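Local structure of methylenetetrahydrofolate--tRNA-(uracil-5-)-methyltransferase trmFO (Thermus thermophilus, 3G5R) at residues 224-229 against 275-280; 310-315 against 388-393. The protein probably uses FAD, methylenetetrahydrofolate and NAD(P)H to form 5-methyluridine at position 54 of tRNA. All coordinates share one frame; numbering follows the deposited sequence.

Contact 1 of 2, residues 224-229 against 275-280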
loop_
_atom_site.group_PDB
_atom_site.type_symbol
_atom_site.label_atom_id
_atom_site.label_comp_id
_atom_site.label_asym_id
_atom_site.label_seq_id
_atom_site.Cartn_x
_atom_site.Cartn_y
_atom_site.Cartn_z
ATOM N N VAL A 224 6.264 18.999 5.964
ATOM C CA VAL A 224 7.479 19.463 5.316
ATOM C C VAL A 224 8.441 18.283 5.214
ATOM O O VAL A 224 8.666 17.582 6.199
ATOM C CB VAL A 224 8.126 20.624 6.111
ATOM C CG1 VAL A 224 9.445 21.051 5.485
ATOM C CG2 VAL A 224 7.168 21.806 6.192
ATOM N N PRO A 225 9.005 18.051 4.018
ATOM C CA PRO A 225 9.963 16.954 3.840
ATOM C C PRO A 225 11.174 17.136 4.750
ATOM O O PRO A 225 11.602 18.265 5.005
ATOM C CB PRO A 225 10.386 17.084 2.371
ATOM C CG PRO A 225 9.312 17.901 1.723
ATOM C CD PRO A 225 8.789 18.815 2.779
ATOM N N VAL A 226 11.726 16.031 5.233
ATOM C CA VAL A 226 12.849 16.101 6.160
ATOM C C VAL A 226 14.057 16.834 5.556
ATOM O O VAL A 226 14.764 17.555 6.262
ATOM C CB VAL A 226 13.230 14.687 6.690
ATOM C CG1 VAL A 226 13.807 13.826 5.576
ATOM C CG2 VAL A 226 14.186 14.783 7.876
ATOM N N GLU A 227 14.277 16.677 4.251
ATOM C CA GLU A 227 15.396 17.348 3.590
ATOM C C GLU A 227 15.193 18.862 3.540
ATOM O O GLU A 227 16.158 19.632 3.538
ATOM C CB GLU A 227 15.636 16.796 2.174
ATOM C CG GLU A 227 14.497 17.012 1.180
ATOM C CD GLU A 227 13.443 15.915 1.226
ATOM O OE1 GLU A 227 13.482 15.071 2.148
ATOM O OE2 GLU A 227 12.569 15.890 0.333
ATOM N N GLU A 228 13.939 19.287 3.501
ATOM C CA GLU A 228 13.636 20.713 3.526
ATOM C C GLU A 228 13.799 21.285 4.936
ATOM O O GLU A 228 14.297 22.401 5.106
ATOM C CB GLU A 228 12.228 20.982 2.989
ATOM C CG GLU A 228 11.736 22.406 3.215
ATOM C CD GLU A 228 12.497 23.445 2.403
ATOM O OE1 GLU A 228 13.194 23.075 1.430
ATOM O OE2 GLU A 228 12.394 24.642 2.739
ATOM N N LEU A 229 13.380 20.527 5.947
ATOM C CA LEU A 229 13.586 20.948 7.330
ATOM C C LEU A 229 15.073 21.161 7.578
ATOM O O LEU A 229 15.475 22.151 8.176
ATOM C CB LEU A 229 13.038 19.911 8.310
ATOM C CG LEU A 229 11.520 19.729 8.356
ATOM C CD1 LEU A 229 11.150 18.540 9.252
ATOM C CD2 LEU A 229 10.828 21.001 8.832
ATOM N N VAL A 275 11.531 7.409 11.942
ATOM C CA VAL A 275 10.604 8.371 12.526
ATOM C C VAL A 275 10.931 9.798 12.109
ATOM O O VAL A 275 12.054 10.273 12.302
ATOM C CB VAL A 275 10.594 8.285 14.065
ATOM C CG1 VAL A 275 9.677 9.361 14.657
ATOM C CG2 VAL A 275 10.157 6.895 14.510
ATOM N N GLY A 276 9.946 10.471 11.522
ATOM C CA GLY A 276 10.098 11.864 11.147
ATOM C C GLY A 276 10.908 12.068 9.881
ATOM O O GLY A 276 11.369 13.177 9.610
ATOM N N PHE A 277 11.083 11.005 9.099
ATOM C CA PHE A 277 11.831 11.107 7.849
ATOM C C PHE A 277 10.964 11.064 6.591
ATOM O O PHE A 277 11.393 10.577 5.547
ATOM C CB PHE A 277 12.960 10.070 7.793
ATOM C CG PHE A 277 14.210 10.521 8.492
ATOM C CD1 PHE A 277 14.301 10.478 9.873
ATOM C CD2 PHE A 277 15.280 11.024 7.766
ATOM C CE1 PHE A 277 15.450 10.910 10.522
ATOM C CE2 PHE A 277 16.430 11.461 8.406
ATOM C CZ PHE A 277 16.513 11.403 9.787
ATOM N N GLN A 278 9.755 11.604 6.687
ATOM C CA GLN A 278 8.924 11.764 5.501
ATOM C C GLN A 278 9.725 12.573 4.482
ATOM O O GLN A 278 10.413 13.536 4.836
ATOM C CB GLN A 278 7.590 12.438 5.841
ATOM C CG GLN A 278 7.691 13.890 6.290
ATOM C CD GLN A 278 8.244 14.048 7.698
ATOM O OE1 GLN A 278 8.186 13.126 8.512
ATOM N NE2 GLN A 278 8.779 15.233 7.990
ATOM N N THR A 279 9.658 12.167 3.222
ATOM C CA THR A 279 10.557 12.728 2.229
ATOM C C THR A 279 9.987 12.640 0.823
ATOM O O THR A 279 9.172 11.766 0.521
ATOM C CB THR A 279 11.922 12.011 2.269
ATOM O OG1 THR A 279 12.825 12.632 1.348
ATOM C CG2 THR A 279 11.763 10.537 1.905
ATOM N N GLY A 280 10.427 13.555 -0.033
ATOM C CA GLY A 280 10.050 13.525 -1.432
ATOM C C GLY A 280 11.232 13.217 -2.329
ATOM O O GLY A 280 11.151 13.367 -3.546
#
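Val226 sets its CG2 methyl over one face of the Phe277 ring, 4.2 Å from the ring centroid and displaced toward the rim, a CH-pi contact. A chi1 of 68° places Val226 CG1 between the backbone N and the carbonyl carbon and CG2 anti to N, which puts CG2 over the face while CG1 touches the ring at Phe277 CD2 (3.8 Å). The ring leans in turn on Val260 of strand 258-264 and on Met242. Beside this apolar pair, Val226 N donates a nearly straight bond to Gln278 O (2.8 Å). Here the first turn of helix 226-232, with Pro225 at its N-cap, docks on the loop that runs from strand 271-274 to helix 283-290. Gln278 bends at chi2 (-74°), bringing its amide back to the helix start, where NE2 reaches Val224 O at 3.0 Å with that oxygen close to the amide plane. On the other flank the Glu227 carboxylate takes two donors from the loop, one per oxygen. The Thr279 side chain crosses that of Glu227 at about a right angle, and its OG1 donates to Glu227 OE1 at 2.6 Å, on the syn side but 34° out of the carboxylate plane; Gly280 N meets the syn lone pair of Glu227 OE2 at 3.2 Å. Thr279 OG1 also bonds to Leu281 N.

Contact 2 of 2, residues 310-315 against 388-393. With THG ((6S)-5,6,7,8-tetrahydrofolate), chain C; EDO (1,2-ethanediol), chain E.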
loop_
_atom_site.group_PDB
_atom_site.type_symbol
_atom_site.label_atom_id
_atom_site.label_comp_id
_atom_site.label_asym_id
_atom_site.label_seq_id
_atom_site.Cartn_x
_atom_site.Cartn_y
_atom_site.Cartn_z
ATOM N N ASN A 310 -3.081 12.385 -2.020
ATOM C CA ASN A 310 -3.499 10.989 -1.967
ATOM C C ASN A 310 -4.553 10.794 -0.881
ATOM O O ASN A 310 -4.227 10.732 0.297
ATOM C CB ASN A 310 -2.273 10.125 -1.654
ATOM C CG ASN A 310 -2.535 8.634 -1.808
ATOM O OD1 ASN A 310 -2.480 8.096 -2.912
ATOM N ND2 ASN A 310 -2.783 7.955 -0.690
ATOM N N THR A 311 -5.820 10.720 -1.276
ATOM C CA THR A 311 -6.895 10.477 -0.323
ATOM C C THR A 311 -6.932 9.002 0.068
ATOM O O THR A 311 -7.005 8.132 -0.796
ATOM C CB THR A 311 -8.252 10.897 -0.913
ATOM O OG1 THR A 311 -8.262 12.322 -1.098
ATOM C CG2 THR A 311 -9.394 10.505 0.009
ATOM N N TYR A 312 -6.859 8.722 1.368
ATOM C CA TYR A 312 -6.920 7.336 1.832
ATOM C C TYR A 312 -7.433 7.224 3.260
ATOM O O TYR A 312 -7.392 8.187 4.023
ATOM C CB TYR A 312 -5.557 6.642 1.692
ATOM C CG TYR A 312 -4.499 7.106 2.673
ATOM C CD1 TYR A 312 -3.862 8.329 2.513
ATOM C CD2 TYR A 312 -4.124 6.311 3.745
ATOM C CE1 TYR A 312 -2.887 8.752 3.402
ATOM C CE2 TYR A 312 -3.153 6.724 4.640
ATOM C CZ TYR A 312 -2.538 7.948 4.464
ATOM O OH TYR A 312 -1.574 8.361 5.354
ATOM N N LEU A 313 -7.915 6.036 3.606
ATOM C CA LEU A 313 -8.473 5.770 4.922
ATOM C C LEU A 313 -7.445 5.176 5.873
ATOM O O LEU A 313 -6.462 4.567 5.446
ATOM C CB LEU A 313 -9.634 4.783 4.796
ATOM C CG LEU A 313 -10.831 5.263 3.983
ATOM C CD1 LEU A 313 -11.772 4.094 3.708
ATOM C CD2 LEU A 313 -11.551 6.381 4.724
ATOM N N ASN A 314 -7.681 5.354 7.171
ATOM C CA ASN A 314 -6.877 4.674 8.174
ATOM C C ASN A 314 -7.323 3.222 8.258
ATOM O O ASN A 314 -8.203 2.875 9.050
ATOM C CB ASN A 314 -7.006 5.347 9.541
ATOM C CG ASN A 314 -5.940 4.881 10.518
ATOM O OD1 ASN A 314 -5.765 3.683 10.742
ATOM N ND2 ASN A 314 -5.218 5.828 11.097
ATOM N N ALA A 315 -6.721 2.380 7.426
ATOM C CA ALA A 315 -7.140 0.990 7.326
ATOM C C ALA A 315 -7.075 0.235 8.655
ATOM O O ALA A 315 -8.006 -0.497 8.989
ATOM C CB ALA A 315 -6.338 0.260 6.241
ATOM N N GLU A 388 -1.282 4.820 14.207
ATOM C CA GLU A 388 -0.904 6.207 14.439
ATOM C C GLU A 388 -0.075 6.744 13.282
ATOM O O GLU A 388 1.068 6.338 13.096
ATOM C CB GLU A 388 -0.125 6.321 15.748
ATOM C CG GLU A 388 -0.935 5.929 16.970
ATOM C CD GLU A 388 -2.140 6.828 17.179
ATOM O OE1 GLU A 388 -2.079 8.013 16.779
ATOM O OE2 GLU A 388 -3.150 6.351 17.744
ATOM N N GLY A 389 -0.654 7.653 12.503
ATOM C CA GLY A 389 0.016 8.177 11.326
ATOM C C GLY A 389 0.183 7.128 10.240
ATOM O O GLY A 389 1.142 7.169 9.459
ATOM N N PHE A 390 -0.752 6.183 10.190
ATOM C CA PHE A 390 -0.719 5.130 9.180
ATOM C C PHE A 390 -0.551 5.719 7.783
ATOM O O PHE A 390 -1.241 6.675 7.418
ATOM C CB PHE A 390 -1.993 4.275 9.252
ATOM C CG PHE A 390 -2.184 3.364 8.069
ATOM C CD1 PHE A 390 -1.521 2.147 8.000
ATOM C CD2 PHE A 390 -3.019 3.733 7.028
ATOM C CE1 PHE A 390 -1.689 1.305 6.910
ATOM C CE2 PHE A 390 -3.198 2.900 5.935
ATOM C CZ PHE A 390 -2.528 1.683 5.879
ATOM N N GLN A 391 0.363 5.122 7.018
ATOM C CA GLN A 391 0.686 5.538 5.654
ATOM C C GLN A 391 0.407 4.391 4.694
ATOM O O GLN A 391 0.403 3.233 5.102
ATOM C CB GLN A 391 2.169 5.908 5.558
ATOM C CG GLN A 391 2.550 7.091 6.442
ATOM C CD GLN A 391 1.878 8.369 5.993
ATOM O OE1 GLN A 391 1.843 8.672 4.804
ATOM N NE2 GLN A 391 1.339 9.123 6.940
ATOM N N PRO A 392 0.185 4.703 3.406
ATOM C CA PRO A 392 -0.141 3.641 2.443
ATOM C C PRO A 392 0.993 2.646 2.213
ATOM O O PRO A 392 2.156 2.939 2.473
ATOM C CB PRO A 392 -0.437 4.409 1.150
ATOM C CG PRO A 392 -0.769 5.810 1.603
ATOM C CD PRO A 392 0.136 6.036 2.787
ATOM N N MET A 393 0.637 1.469 1.713
ATOM C CA MET A 393 1.594 0.385 1.554
ATOM C C MET A 393 1.513 -0.212 0.154
ATOM O O MET A 393 0.429 -0.312 -0.421
ATOM C CB MET A 393 1.317 -0.703 2.598
ATOM C CG MET A 393 2.263 -1.898 2.547
ATOM S SD MET A 393 4.010 -1.458 2.631
ATOM C CE MET A 393 4.073 -0.474 4.132
HETATM N N3 THG C . 0.334 8.130 -5.753
HETATM C C2 THG C . -0.212 9.374 -5.719
HETATM N N1 THG C . 0.322 10.388 -6.493
HETATM C C8A THG C . 1.398 10.141 -7.291
HETATM C C4A THG C . 1.972 8.847 -7.332
HETATM C C4 THG C . 1.455 7.875 -6.583
HETATM N N8 THG C . 1.987 11.234 -8.133
HETATM C C7 THG C . 2.928 10.844 -9.196
HETATM C C6 THG C . 3.815 9.683 -8.735
HETATM N N5 THG C . 3.083 8.597 -8.197
HETATM O O4 THG C . 2.012 6.592 -6.611
HETATM N N2 THG C . -1.365 9.637 -4.888
HETATM C C1 EDO E . -4.457 7.924 7.936
HETATM O O1 EDO E . -3.267 8.130 8.709
HETATM C C2 EDO E . -5.563 8.836 8.466
HETATM O O2 EDO E . -5.866 8.475 9.817
HETATM O O HOH W 1 -0.768 11.247 5.863
#
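Pro392 presents CG to one face of the Tyr312 ring where the end of strand 301-313, an outermost strand of the six-stranded antiparallel sheet, meets the loop between helices 374-384 and 409-430. Pro392 CG sits 3.8 Å from the centroid of the Tyr312 ring, almost exactly on its normal, a CH-pi contact. With chi1 72°, Tyr312 CG lies between its own N and carbonyl carbon, and the phenol reaches across to the loop: its OH donates to a lone pair of Phe390 O, in the carbonyl plane, at 2.7 Å. The Phe390 ring adds to the tight side, CD2 against Tyr312 CE2 (3.8 Å) and CZ against Ala315 CB, with Leu382 of helix 374-384 packed on both Phe390 and Ala315. A leucine in place of Tyr312 would probably leave Phe390 O without its phenol donor and Pro392 CG without the aromatic face beneath it.

On the looser side a water and an ethanediol link the polar groups. The water donates to Tyr312 OH and accepts from Gln391 NE2, while Gln391 OE1 is held by Ala159 N. The ethanediol, probably from the crystallisation liquor, bridges Phe390 O and Asn314 ND2; that nitrogen also bonds to Pro387 O. Two residues back along the strand, Asn310 faces the folate site: its ND2 lies 3.7 Å from Pro392 CG, and its OD1 accepts from N2 of the bound tetrahydrofolate at 2.7 Å.

Overall arrangement
Contact 2 is the buried one, its centre about 9 Å from the centre of the chain; contact 1 lies about 20 Å out and is only partly buried. Their centres are about 17 Å apart and their nearest atoms about 7 Å, so they do not touch. The same six-stranded antiparallel sheet relates them: the loop of contact 1 leaves its strand 271-274, whereas contact 2 uses its strand 301-313. Both bury similar area, yet four direct hydrogen bonds tie the helix and the residues leading into it to the loop in contact 1, against one in contact 2, where rings dominate and water and ethanediol join the polar groups. Contact 2 alone bonds the folate.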